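Local coordinates for SmhB (Serratia marcescens, PDB 6ZZ5), which is the B component of Smh, a tripartite alpha-pore-forming toxin, and probably helps build its membrane pore, at residues Gln23-Cys26 against Asn27-Arg30; Glu62-Lys66 against Asp67-Leu71; Phe313-Ala316 against Ser317-Val321; Asp10-Asn13 against Ala14-Gln18; Asn153-Asn156 against Gly157-Glu160. One frame throughout, in Å; residues are numbered along the deposited sequence. Where two conformers were deposited one is given.

Contact 1 (Gln23-Cys26 against Asn27-Arg30)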
loop_
_atom_site.group_PDB
_atom_site.type_symbol
_atom_site.label_atom_id
_atom_site.label_comp_id
_atom_site.label_asym_id
_atom_site.label_seq_id
_atom_site.Cartn_x
_atom_site.Cartn_y
_atom_site.Cartn_z
ATOM N N GLN A 23 3.238 -2.634 -1.745
ATOM C CA GLN A 23 3.881 -3.667 -2.598
ATOM C C GLN A 23 5.338 -3.247 -2.944
ATOM O O GLN A 23 6.297 -4.047 -2.753
ATOM C CB GLN A 23 3.104 -3.846 -3.903
ATOM C CG GLN A 23 3.791 -4.769 -4.861
ATOM C CD GLN A 23 2.937 -4.974 -6.090
ATOM O OE1 GLN A 23 2.682 -4.044 -6.813
ATOM N NE2 GLN A 23 2.555 -6.196 -6.351
ATOM N N THR A 24 5.524 -2.016 -3.388
ATOM C CA THR A 24 6.879 -1.496 -3.716
ATOM C C THR A 24 7.761 -1.513 -2.465
ATOM O O THR A 24 8.928 -1.900 -2.561
ATOM C CB THR A 24 6.804 -0.083 -4.289
ATOM O OG1 THR A 24 5.938 -0.161 -5.424
ATOM C CG2 THR A 24 8.150 0.435 -4.729
ATOM N N TYR A 25 7.227 -1.052 -1.337
ATOM C CA TYR A 25 7.966 -1.078 -0.065
ATOM C C TYR A 25 8.455 -2.487 0.230
ATOM O O TYR A 25 9.641 -2.660 0.615
ATOM C CB TYR A 25 7.143 -0.473 1.075
ATOM C CG TYR A 25 8.001 0.090 2.179
ATOM C CD1 TYR A 25 8.678 -0.747 3.044
ATOM C CD2 TYR A 25 8.114 1.458 2.367
ATOM C CE1 TYR A 25 9.524 -0.243 4.023
ATOM C CE2 TYR A 25 8.949 1.989 3.345
ATOM C CZ TYR A 25 9.634 1.133 4.180
ATOM O OH TYR A 25 10.419 1.710 5.117
ATOM N N CYS A 26 7.557 -3.470 0.122
ATOM C CA CYS A 26 7.870 -4.906 0.371
ATOM C C CYS A 26 8.992 -5.364 -0.577
ATOM O O CYS A 26 9.866 -6.139 -0.141
ATOM C CB CYS A 26 6.631 -5.800 0.220
ATOM S SG CYS A 26 5.495 -5.589 1.606
ATOM N N ASN A 27 8.937 -4.980 -1.847
ATOM C CA ASN A 27 10.000 -5.350 -2.828
ATOM C C ASN A 27 11.352 -4.787 -2.351
ATOM O O ASN A 27 12.422 -5.473 -2.517
ATOM C CB ASN A 27 9.651 -4.866 -4.248
ATOM C CG ASN A 27 8.508 -5.623 -4.863
ATOM O OD1 ASN A 27 8.339 -6.774 -4.554
ATOM N ND2 ASN A 27 7.810 -5.000 -5.792
ATOM N N SER A 28 11.341 -3.613 -1.746
ATOM C CA SER A 28 12.588 -2.952 -1.280
ATOM C C SER A 28 13.169 -3.741 -0.108
ATOM O O SER A 28 14.421 -3.897 -0.036
ATOM C CB SER A 28 12.428 -1.502 -0.927
ATOM O OG SER A 28 11.831 -1.284 0.363
ATOM N N VAL A 29 12.294 -4.312 0.715
ATOM C CA VAL A 29 12.724 -5.128 1.875
ATOM C C VAL A 29 13.355 -6.383 1.338
ATOM O O VAL A 29 14.366 -6.791 1.855
ATOM C CB VAL A 29 11.545 -5.424 2.833
ATOM C CG1 VAL A 29 11.912 -6.414 3.940
ATOM C CG2 VAL A 29 10.987 -4.151 3.405
ATOM N N ARG A 30 12.727 -6.978 0.339
ATOM C CA ARG A 30 13.235 -8.233 -0.238
ATOM C C ARG A 30 14.473 -8.009 -1.073
ATOM O O ARG A 30 15.121 -9.033 -1.415
ATOM C CB ARG A 30 12.152 -8.958 -1.024
ATOM C CG ARG A 30 11.088 -9.430 -0.034
ATOM C CD ARG A 30 10.047 -10.320 -0.581
ATOM N NE ARG A 30 10.490 -11.445 -1.377
ATOM C CZ ARG A 30 10.824 -12.633 -0.892
ATOM N NH1 ARG A 30 10.907 -12.852 0.413
ATOM N NH2 ARG A 30 11.076 -13.606 -1.729
#
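Q23-C26 and N27-R30 are successive turns of helix 4-30, joined by i to i+4 bonds: N27 N to Q23 O, S28 N to T24 O, V29 N to Y25 O and R30 N to C26 O, the last 3.0 Å long. Y25 O carries a second load. S28 OG, turned between its backbone N and carbonyl carbon (chi1 79°), donates to it at 2.6 Å, so this carbonyl is gripped by a hydroxyl and an amide N-H. The same OG lies over one face of the Y25 ring, 4.2 Å from CD1, and also bonds G214 N. V29 CG2 reaches the Y25 ring at CD1, 4.1 Å away, neither squarely on face nor edge. This side of the helix, in a toxin of the Bacillus HBL family, is buried: Y25 and V29 meet L267 of helix 252-300, while T24, Y25 and S28 pack on I216 of strand 216-221. On the partly exposed flank the Q23 and N27 side chains run alongside each other, their amide planes 18° apart, with Q23 CG 4.1 Å from N27 ND2. N27 CG sits 3.4 Å from Q23 O. R30 sends its guanidinium group to E62 on helix 44-92, forming a salt bridge.

Contact 2 (Glu62-Lys66 against Asp67-Leu71)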
loop_
_atom_site.group_PDB
_atom_site.type_symbol
_atom_site.label_atom_id
_atom_site.label_comp_id
_atom_site.label_asym_id
_atom_site.label_seq_id
_atom_site.Cartn_x
_atom_site.Cartn_y
_atom_site.Cartn_z
ATOM N N GLU A 62 7.204 -10.905 2.039
ATOM C CA GLU A 62 6.762 -12.032 1.165
ATOM C C GLU A 62 5.308 -12.373 1.508
ATOM O O GLU A 62 4.502 -12.665 0.592
ATOM C CB GLU A 62 7.656 -13.255 1.368
ATOM C CG GLU A 62 7.274 -14.456 0.523
ATOM C CD GLU A 62 7.673 -14.325 -0.935
ATOM O OE1 GLU A 62 8.017 -13.181 -1.358
ATOM O OE2 GLU A 62 7.613 -15.366 -1.671
ATOM N N HIS A 63 4.964 -12.388 2.783
ATOM C CA HIS A 63 3.571 -12.717 3.201
ATOM C C HIS A 63 2.608 -11.665 2.601
ATOM O O HIS A 63 1.569 -12.018 2.021
ATOM C CB HIS A 63 3.504 -12.829 4.709
ATOM C CG HIS A 63 2.121 -13.063 5.208
ATOM N ND1 HIS A 63 1.308 -14.100 4.701
ATOM C CD2 HIS A 63 1.399 -12.405 6.139
ATOM C CE1 HIS A 63 0.155 -14.069 5.338
ATOM N NE2 HIS A 63 0.195 -13.024 6.216
ATOM N N TYR A 64 2.956 -10.389 2.700
ATOM C CA TYR A 64 2.148 -9.329 2.066
ATOM C C TYR A 64 2.012 -9.642 0.573
ATOM O O TYR A 64 0.869 -9.692 0.022
ATOM C CB TYR A 64 2.703 -7.912 2.278
ATOM C CG TYR A 64 1.772 -6.984 1.558
ATOM C CD1 TYR A 64 0.581 -6.586 2.143
ATOM C CD2 TYR A 64 2.036 -6.584 0.268
ATOM C CE1 TYR A 64 -0.334 -5.831 1.426
ATOM C CE2 TYR A 64 1.165 -5.778 -0.429
ATOM C CZ TYR A 64 -0.051 -5.450 0.138
ATOM O OH TYR A 64 -0.980 -4.708 -0.551
ATOM N N LEU A 65 3.154 -9.825 -0.101
ATOM C CA LEU A 65 3.194 -9.868 -1.583
ATOM C C LEU A 65 2.405 -11.093 -2.058
ATOM O O LEU A 65 1.670 -10.958 -3.044
ATOM C CB LEU A 65 4.632 -9.923 -2.088
ATOM C CG LEU A 65 5.437 -8.625 -1.936
ATOM C CD1 LEU A 65 6.914 -8.847 -2.307
ATOM C CD2 LEU A 65 4.879 -7.535 -2.847
ATOM N N LYS A 66 2.592 -12.242 -1.418
ATOM C CA LYS A 66 2.126 -13.538 -1.934
ATOM C C LYS A 66 0.700 -13.762 -1.449
ATOM O O LYS A 66 -0.114 -14.384 -2.167
ATOM C CB LYS A 66 3.081 -14.688 -1.558
ATOM C CG LYS A 66 4.422 -14.711 -2.289
ATOM C CD LYS A 66 4.362 -14.646 -3.843
ATOM C CE LYS A 66 5.683 -14.380 -4.562
ATOM N NZ LYS A 66 5.787 -12.993 -5.103
ATOM N N ASP A 67 0.352 -13.293 -0.263
ATOM C CA ASP A 67 -0.903 -13.796 0.357
ATOM C C ASP A 67 -1.880 -12.642 0.457
ATOM O O ASP A 67 -3.055 -12.900 0.609
ATOM C CB ASP A 67 -0.640 -14.457 1.719
ATOM C CG ASP A 67 0.343 -15.595 1.687
ATOM O OD1 ASP A 67 0.250 -16.427 0.760
ATOM O OD2 ASP A 67 1.189 -15.646 2.576
ATOM N N ILE A 68 -1.419 -11.393 0.491
ATOM C CA ILE A 68 -2.377 -10.291 0.782
ATOM C C ILE A 68 -2.657 -9.486 -0.476
ATOM O O ILE A 68 -3.885 -9.243 -0.753
ATOM C CB ILE A 68 -1.922 -9.428 1.980
ATOM C CG1 ILE A 68 -1.682 -10.311 3.201
ATOM C CG2 ILE A 68 -2.909 -8.297 2.225
ATOM C CD1 ILE A 68 -1.156 -9.549 4.392
ATOM N N GLN A 69 -1.621 -9.047 -1.201
ATOM C CA GLN A 69 -1.845 -8.306 -2.467
ATOM C C GLN A 69 -2.920 -9.001 -3.330
ATOM O O GLN A 69 -3.744 -8.284 -3.927
ATOM C CB GLN A 69 -0.538 -8.112 -3.238
ATOM C CG GLN A 69 -0.648 -7.242 -4.480
ATOM C CD GLN A 69 -0.696 -5.756 -4.243
ATOM O OE1 GLN A 69 -0.687 -5.279 -3.117
ATOM N NE2 GLN A 69 -0.768 -4.991 -5.312
ATOM N N PRO A 70 -2.878 -10.329 -3.594
ATOM C CA PRO A 70 -3.911 -10.993 -4.416
ATOM C C PRO A 70 -5.341 -10.819 -3.879
ATOM O O PRO A 70 -6.283 -10.730 -4.711
ATOM C CB PRO A 70 -3.546 -12.482 -4.466
ATOM C CG PRO A 70 -2.072 -12.466 -4.119
ATOM C CD PRO A 70 -1.879 -11.314 -3.143
ATOM N N LEU A 71 -5.505 -10.650 -2.568
ATOM C CA LEU A 71 -6.819 -10.408 -1.922
ATOM C C LEU A 71 -7.291 -9.003 -2.243
ATOM O O LEU A 71 -8.546 -8.794 -2.352
ATOM C CB LEU A 71 -6.793 -10.652 -0.414
ATOM C CG LEU A 71 -6.382 -12.065 0.017
ATOM C CD1 LEU A 71 -6.329 -12.135 1.533
ATOM C CD2 LEU A 71 -7.252 -13.167 -0.584
#
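H63 and D67 lie one turn apart on a disturbed part of helix 44-92, where a wider pi-type turn at 64-66 runs into a kink before P70 and the short axes of 62-66 and 67-71 diverge by 29°. Y64 O takes two amide bonds: Q69 N, the i+5 donor of the wide turn, arrives nearly along the C=O axis at 2.8 Å, and I68 N comes from above the carbonyl plane at 2.9 Å. P70, which has no N-H to give, puts CG 3.4 Å from K66 O. The polar side-chain link is H63 ND1 to D67 OD2, 2.6 Å long. The oxygen lies at the edge of the imidazole, in its plane, and receives the proton on its anti lone pair. With CG anti to the backbone N (chi1 176°), the H63 ring is carried forward over the next turn to D67, whose carboxylate plane stands 60° from it. The negative charge would probably favour a protonated imidazole. I68 slants across H63, CG1 lying loosely over one ring face and CD1 coming 4.2 Å from NE2, and brings CG2 to 3.7 Å from Y64 CE1, crossing the tyrosine at about a right angle. Y64 packs on A19 and I22 of helix 4-30, whereas H63 and I68 meet T126 of helix 99-151, so the disturbed turn is held between two neighbouring helices.

Contact 3 (Phe313-Ala316 against Ser317-Val321)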
loop_
_atom_site.group_PDB
_atom_site.type_symbol
_atom_site.label_atom_id
_atom_site.label_comp_id
_atom_site.label_asym_id
_atom_site.label_seq_id
_atom_site.Cartn_x
_atom_site.Cartn_y
_atom_site.Cartn_z
ATOM N N PHE A 313 -33.190 1.461 -8.769
ATOM C CA PHE A 313 -32.250 0.675 -9.604
ATOM C C PHE A 313 -32.087 1.324 -10.984
ATOM O O PHE A 313 -30.970 1.260 -11.503
ATOM C CB PHE A 313 -32.663 -0.795 -9.637
ATOM C CG PHE A 313 -32.206 -1.519 -8.401
ATOM C CD1 PHE A 313 -30.931 -2.021 -8.316
ATOM C CD2 PHE A 313 -33.023 -1.651 -7.290
ATOM C CE1 PHE A 313 -30.512 -2.699 -7.177
ATOM C CE2 PHE A 313 -32.589 -2.282 -6.141
ATOM C CZ PHE A 313 -31.330 -2.815 -6.073
ATOM N N LEU A 314 -33.111 1.917 -11.582
ATOM C CA LEU A 314 -32.864 2.656 -12.848
ATOM C C LEU A 314 -31.921 3.817 -12.556
ATOM O O LEU A 314 -30.931 3.891 -13.222
ATOM C CB LEU A 314 -34.161 3.127 -13.479
ATOM C CG LEU A 314 -35.079 2.039 -14.049
ATOM C CD1 LEU A 314 -36.469 2.576 -14.329
ATOM C CD2 LEU A 314 -34.505 1.456 -15.325
ATOM N N THR A 315 -32.197 4.664 -11.546
ATOM C CA THR A 315 -31.320 5.804 -11.180
ATOM C C THR A 315 -29.897 5.317 -10.854
ATOM O O THR A 315 -28.897 5.963 -11.351
ATOM C CB THR A 315 -31.993 6.642 -10.078
ATOM O OG1 THR A 315 -33.250 6.990 -10.671
ATOM C CG2 THR A 315 -31.207 7.868 -9.673
ATOM N N ALA A 316 -29.741 4.320 -9.990
ATOM C CA ALA A 316 -28.409 3.796 -9.660
ATOM C C ALA A 316 -27.616 3.517 -10.955
ATOM O O ALA A 316 -26.472 4.022 -11.098
ATOM C CB ALA A 316 -28.499 2.542 -8.834
ATOM N N SER A 317 -28.205 2.789 -11.893
ATOM C CA SER A 317 -27.502 2.359 -13.133
ATOM C C SER A 317 -27.051 3.580 -13.934
ATOM O O SER A 317 -25.995 3.536 -14.618
ATOM C CB SER A 317 -28.377 1.410 -13.950
ATOM O OG SER A 317 -29.447 2.120 -14.568
ATOM N N GLN A 318 -27.793 4.678 -13.859
ATOM C CA GLN A 318 -27.538 5.822 -14.756
ATOM C C GLN A 318 -26.669 6.853 -14.052
ATOM O O GLN A 318 -26.235 7.759 -14.736
ATOM C CB GLN A 318 -28.848 6.451 -15.176
ATOM C CG GLN A 318 -29.556 5.659 -16.244
ATOM C CD GLN A 318 -30.846 6.337 -16.635
ATOM O OE1 GLN A 318 -31.881 6.061 -16.014
ATOM N NE2 GLN A 318 -30.797 7.227 -17.633
ATOM N N THR A 319 -26.418 6.726 -12.753
ATOM C CA THR A 319 -25.807 7.835 -11.962
ATOM C C THR A 319 -24.366 7.501 -11.570
ATOM O O THR A 319 -23.515 8.134 -12.141
ATOM C CB THR A 319 -26.667 8.260 -10.755
ATOM O OG1 THR A 319 -26.864 7.158 -9.891
ATOM C CG2 THR A 319 -27.990 8.815 -11.183
ATOM N N SER A 320 -24.074 6.583 -10.646
ATOM C CA SER A 320 -22.666 6.428 -10.193
ATOM C C SER A 320 -22.105 5.042 -10.529
ATOM O O SER A 320 -20.940 4.795 -10.156
ATOM C CB SER A 320 -22.482 6.803 -8.735
ATOM O OG SER A 320 -21.099 7.007 -8.450
ATOM N N VAL A 321 -22.835 4.154 -11.244
ATOM C CA VAL A 321 -22.293 2.780 -11.408
ATOM C C VAL A 321 -21.204 2.798 -12.491
ATOM O O VAL A 321 -20.182 2.114 -12.338
ATOM C CB VAL A 321 -23.397 1.750 -11.623
ATOM C CG1 VAL A 321 -22.815 0.412 -11.937
ATOM C CG2 VAL A 321 -24.294 1.730 -10.382
HETATM O O HOH W 1 -25.077 4.829 -8.590
#
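T319 returns over the backbone near the end of helix 306-319 to meet T315. Its CB stands 3.3 Å from T315 O, and from there the two branches part. OG1, placed between the backbone N and the carbonyl carbon by a chi1 of 59°, donates to T315 O at 2.8 Å, approaching from above the carbonyl plane, 44° out of it. CG2, anti to the carbonyl carbon, comes 3.0 Å from the same T315 O and touches the methyl CG2 of T315 at 3.7 Å, the two side chains crossing at a slant. The T315 hydroxyl turns backward instead and bonds Q311 O. Two residues before T319, S317 makes a comparable bond: its OG donates to L314 O at 2.7 Å, with the oxygen met closer to the carbonyl plane. S317 N makes a straight bond to F313 O, but Q318 N gives only weak ones, to L314 O and T315 O. T319 N bonds A316 O, three residues back, at 3.2 Å, as is common near a helix C-terminus. Water 1 donates to A316 O and accepts from S320 N at 2.9 Å, so it bridges a carbonyl and an amide where the chain turns away. V321 CG2 closes on the same A316 O at 3.2 Å as helix 321-336 begins. This end rests on helix 44-92, through A316 on Q86, S317 on N87 and S90, and V321 on N87, while S320 touches T5 and L6 at the start of helix 4-30.

Contact 4 (Asp10-Asn13 against Ala14-Gln18)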
loop_
_atom_site.group_PDB
_atom_site.type_symbol
_atom_site.label_atom_id
_atom_site.label_comp_id
_atom_site.label_asym_id
_atom_site.label_seq_id
_atom_site.Cartn_x
_atom_site.Cartn_y
_atom_site.Cartn_z
ATOM N N ASP A 10 -14.710 5.132 -3.180
ATOM C CA ASP A 10 -13.611 5.788 -2.436
ATOM C C ASP A 10 -12.760 4.717 -1.753
ATOM O O ASP A 10 -11.550 4.896 -1.740
ATOM C CB ASP A 10 -14.137 6.767 -1.390
ATOM C CG ASP A 10 -14.783 7.992 -2.009
ATOM O OD1 ASP A 10 -14.540 8.266 -3.229
ATOM O OD2 ASP A 10 -15.521 8.648 -1.273
ATOM N N GLY A 11 -13.391 3.681 -1.186
ATOM C CA GLY A 11 -12.665 2.554 -0.540
ATOM C C GLY A 11 -11.747 1.850 -1.514
ATOM O O GLY A 11 -10.562 1.529 -1.149
ATOM N N MET A 12 -12.286 1.547 -2.701
ATOM C CA MET A 12 -11.553 0.837 -3.763
ATOM C C MET A 12 -10.346 1.695 -4.206
ATOM O O MET A 12 -9.260 1.123 -4.364
ATOM C CB MET A 12 -12.463 0.575 -4.958
ATOM C CG MET A 12 -11.735 -0.073 -6.052
ATOM S SD MET A 12 -12.835 -0.420 -7.425
ATOM C CE MET A 12 -13.145 1.196 -8.114
ATOM N N ASN A 13 -10.545 2.980 -4.472
ATOM C CA ASN A 13 -9.469 3.878 -4.950
ATOM C C ASN A 13 -8.368 3.955 -3.867
ATOM O O ASN A 13 -7.176 3.820 -4.245
ATOM C CB ASN A 13 -9.973 5.275 -5.302
ATOM C CG ASN A 13 -10.829 5.315 -6.561
ATOM O OD1 ASN A 13 -10.826 4.371 -7.353
ATOM N ND2 ASN A 13 -11.515 6.435 -6.764
ATOM N N ALA A 14 -8.745 4.118 -2.590
ATOM C CA ALA A 14 -7.777 4.318 -1.482
ATOM C C ALA A 14 -7.010 3.015 -1.235
ATOM O O ALA A 14 -5.787 3.068 -1.077
ATOM C CB ALA A 14 -8.475 4.809 -0.240
ATOM N N GLN A 15 -7.685 1.854 -1.273
ATOM C CA GLN A 15 -7.014 0.603 -0.921
ATOM C C GLN A 15 -6.087 0.210 -2.060
ATOM O O GLN A 15 -5.012 -0.272 -1.779
ATOM C CB GLN A 15 -7.978 -0.538 -0.705
ATOM C CG GLN A 15 -7.301 -1.773 -0.180
ATOM C CD GLN A 15 -8.266 -2.866 0.228
ATOM O OE1 GLN A 15 -9.198 -3.228 -0.471
ATOM N NE2 GLN A 15 -7.979 -3.471 1.358
ATOM N N SER A 16 -6.560 0.372 -3.318
ATOM C CA SER A 16 -5.778 0.045 -4.533
ATOM C C SER A 16 -4.482 0.874 -4.632
ATOM O O SER A 16 -3.413 0.317 -4.936
ATOM C CB SER A 16 -6.652 0.196 -5.741
ATOM O OG SER A 16 -7.679 -0.786 -5.620
ATOM N N SER A 17 -4.563 2.162 -4.383
ATOM C CA SER A 17 -3.401 3.080 -4.476
ATOM C C SER A 17 -2.434 2.738 -3.333
ATOM O O SER A 17 -1.243 2.551 -3.605
ATOM C CB SER A 17 -3.840 4.527 -4.440
ATOM O OG SER A 17 -4.644 4.776 -3.334
ATOM N N GLN A 18 -2.963 2.527 -2.133
ATOM C CA GLN A 18 -2.102 2.167 -0.973
ATOM C C GLN A 18 -1.427 0.820 -1.210
ATOM O O GLN A 18 -0.243 0.681 -0.854
ATOM C CB GLN A 18 -2.872 2.186 0.343
ATOM C CG GLN A 18 -1.950 2.244 1.552
ATOM C CD GLN A 18 -1.422 0.882 1.922
ATOM O OE1 GLN A 18 -2.072 -0.149 1.713
ATOM N NE2 GLN A 18 -0.233 0.868 2.523
#
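S16 grips M12 O with both its hydroxyl and its amide where D10-N13 passes into A14-Q18. Among the backbone bonds, A14 N to D10 O, Q15 N to G11 O at 2.9 Å, S16 N to M12 O and S17 N to N13 O repeat the i to i+4 pattern. The side-chain hydrogen bonds are laid over this pattern. S16 OG donates to M12 O at 2.8 Å while S16 N reaches the same oxygen at 3.0 Å, one from each face of the carbonyl plane, so M12 O is clasped by two groups of a single residue. The S16 hydroxyl lies anti to its carbonyl carbon (chi1 -64°), which aims it back down the helix. Serines bonded to the carbonyl four residues earlier are a familiar way for helices to bury hydroxyls, and in helix 4-30 S16 packs on V76 of helix 44-92 and I331 of helix 321-336. S17 OG sits between its backbone N and carbonyl carbon (chi1 53°), 2.9 Å from N13 O and 3.1 Å from A14 O. The remaining close approaches within the turn set side-chain carbons against oxygens: M12 CG passes 4.1 Å from S16 OG, A14 CB lies 3.4 Å from D10 O and Q15 CB 3.3 Å from G11 O. M12 extends outward to I79 and T328, and Q15 to I72 and M281.

Contact 5 (Asn153-Asn156 against Gly157-Glu160)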
loop_
_atom_site.group_PDB
_atom_site.type_symbol
_atom_site.label_atom_id
_atom_site.label_comp_id
_atom_site.label_asym_id
_atom_site.label_seq_id
_atom_site.Cartn_x
_atom_site.Cartn_y
_atom_site.Cartn_z
ATOM N N ASN A 153 30.832 2.013 21.774
ATOM C CA ASN A 153 30.991 3.242 22.604
ATOM C C ASN A 153 30.471 4.450 21.810
ATOM O O ASN A 153 31.124 5.517 21.865
ATOM C CB ASN A 153 32.460 3.410 23.026
ATOM C CG ASN A 153 32.723 4.351 24.185
ATOM O OD1 ASN A 153 31.817 4.833 24.841
ATOM N ND2 ASN A 153 33.985 4.618 24.451
ATOM N N GLY A 154 29.358 4.302 21.096
ATOM C CA GLY A 154 28.801 5.414 20.296
ATOM C C GLY A 154 28.030 6.358 21.229
ATOM O O GLY A 154 27.781 6.033 22.408
ATOM N N ASN A 155 27.632 7.493 20.692
ATOM C CA ASN A 155 26.788 8.477 21.404
ATOM C C ASN A 155 25.303 8.187 21.106
ATOM O O ASN A 155 24.903 8.271 19.920
ATOM C CB ASN A 155 27.266 9.871 21.015
ATOM C CG ASN A 155 26.480 10.913 21.763
ATOM O OD1 ASN A 155 25.265 10.950 21.679
ATOM N ND2 ASN A 155 27.159 11.685 22.577
ATOM N N ASN A 156 24.515 7.818 22.128
ATOM C CA ASN A 156 23.107 7.397 21.954
ATOM C C ASN A 156 22.224 8.642 21.672
ATOM O O ASN A 156 21.278 8.487 20.922
ATOM C CB ASN A 156 22.638 6.494 23.102
ATOM C CG ASN A 156 23.050 5.026 22.968
ATOM O OD1 ASN A 156 23.055 4.404 21.895
ATOM N ND2 ASN A 156 23.386 4.405 24.079
ATOM N N GLY A 157 22.586 9.843 22.132
ATOM C CA GLY A 157 21.917 11.124 21.790
ATOM C C GLY A 157 22.021 11.436 20.291
ATOM O O GLY A 157 21.056 11.881 19.681
ATOM N N VAL A 158 23.176 11.200 19.682
ATOM C CA VAL A 158 23.322 11.418 18.218
ATOM C C VAL A 158 22.474 10.386 17.481
ATOM O O VAL A 158 21.808 10.713 16.517
ATOM C CB VAL A 158 24.789 11.358 17.772
ATOM C CG1 VAL A 158 24.879 11.418 16.262
ATOM C CG2 VAL A 158 25.618 12.465 18.402
ATOM N N LEU A 159 22.520 9.132 17.897
ATOM C CA LEU A 159 21.732 8.059 17.236
ATOM C C LEU A 159 20.237 8.367 17.350
ATOM O O LEU A 159 19.512 8.228 16.358
ATOM C CB LEU A 159 22.085 6.739 17.905
ATOM C CG LEU A 159 21.329 5.525 17.403
ATOM C CD1 LEU A 159 21.490 5.353 15.889
ATOM C CD2 LEU A 159 21.822 4.300 18.138
ATOM N N GLU A 160 19.787 8.771 18.525
ATOM C CA GLU A 160 18.357 9.111 18.756
ATOM C C GLU A 160 17.952 10.311 17.904
ATOM O O GLU A 160 16.851 10.240 17.346
ATOM C CB GLU A 160 18.054 9.399 20.227
ATOM C CG GLU A 160 17.442 8.193 20.894
ATOM C CD GLU A 160 16.541 7.415 19.936
ATOM O OE1 GLU A 160 16.804 6.190 19.731
ATOM O OE2 GLU A 160 15.586 8.041 19.365
#
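N155 caps helix 156-184, and its bond to V158 is the close-fitted part of this contact. OD1 accepts from V158 N at 2.9 Å with an N-H...O angle of 154°, the donor tilted 33° from the plane of the amide. Holding CG anti to its backbone N (chi1 -177°), N155 swings the amide forward under the first turn, across the V158 side chain at about a right angle, so that V158 CG2 comes 3.6 Å from OD1. The backbone takes over at once: L159 N bonds N155 O at 3.2 Å and E160 N bonds N156 O at 2.8 Å. L159 runs beside N156, CD2 4.0 Å from OD1, and turns inward onto V145 of helix 99-151 and V254 of helix 252-300. G157 and E160 lie on the exposed, looser side, where E160 brings CB to 3.4 Å from N156 O; N155 is exposed too, although its OD1 is held. Before the cap, N153 has the positive phi of the C-prime residue in the Schellman motif that ends helix 99-151, and G154 links that end to the new start. N156 ties the two helices further, its OD1 accepting from N149 ND2 and its ND2 donating to N150 OD1. Asparagine amides thus satisfy a first-turn N-H and fasten the hairpin turn by neutral hydrogen bonds, the cap itself carrying no charge.

Contacts 1 and 4 are buried turns of the same helix, 4-30, whose centres lie 19 Å apart; both double the load on a carbonyl with a serine hydroxyl. Contact 2, partly buried on helix 44-92, adds a histidine-carboxylate hydrogen bond beside a disturbed backbone, and touches contact 1 directly: besides the salt bridge between them, L65 packs on Q23 and N27. Contacts 3 and 5 lie about 61 Å apart between centres, on opposite sides of the chain's centre. Each belongs to a helix end: a partly buried C-terminus with threonine, serine and water in contact 3, and a surface N-terminus served by asparagines in contact 5.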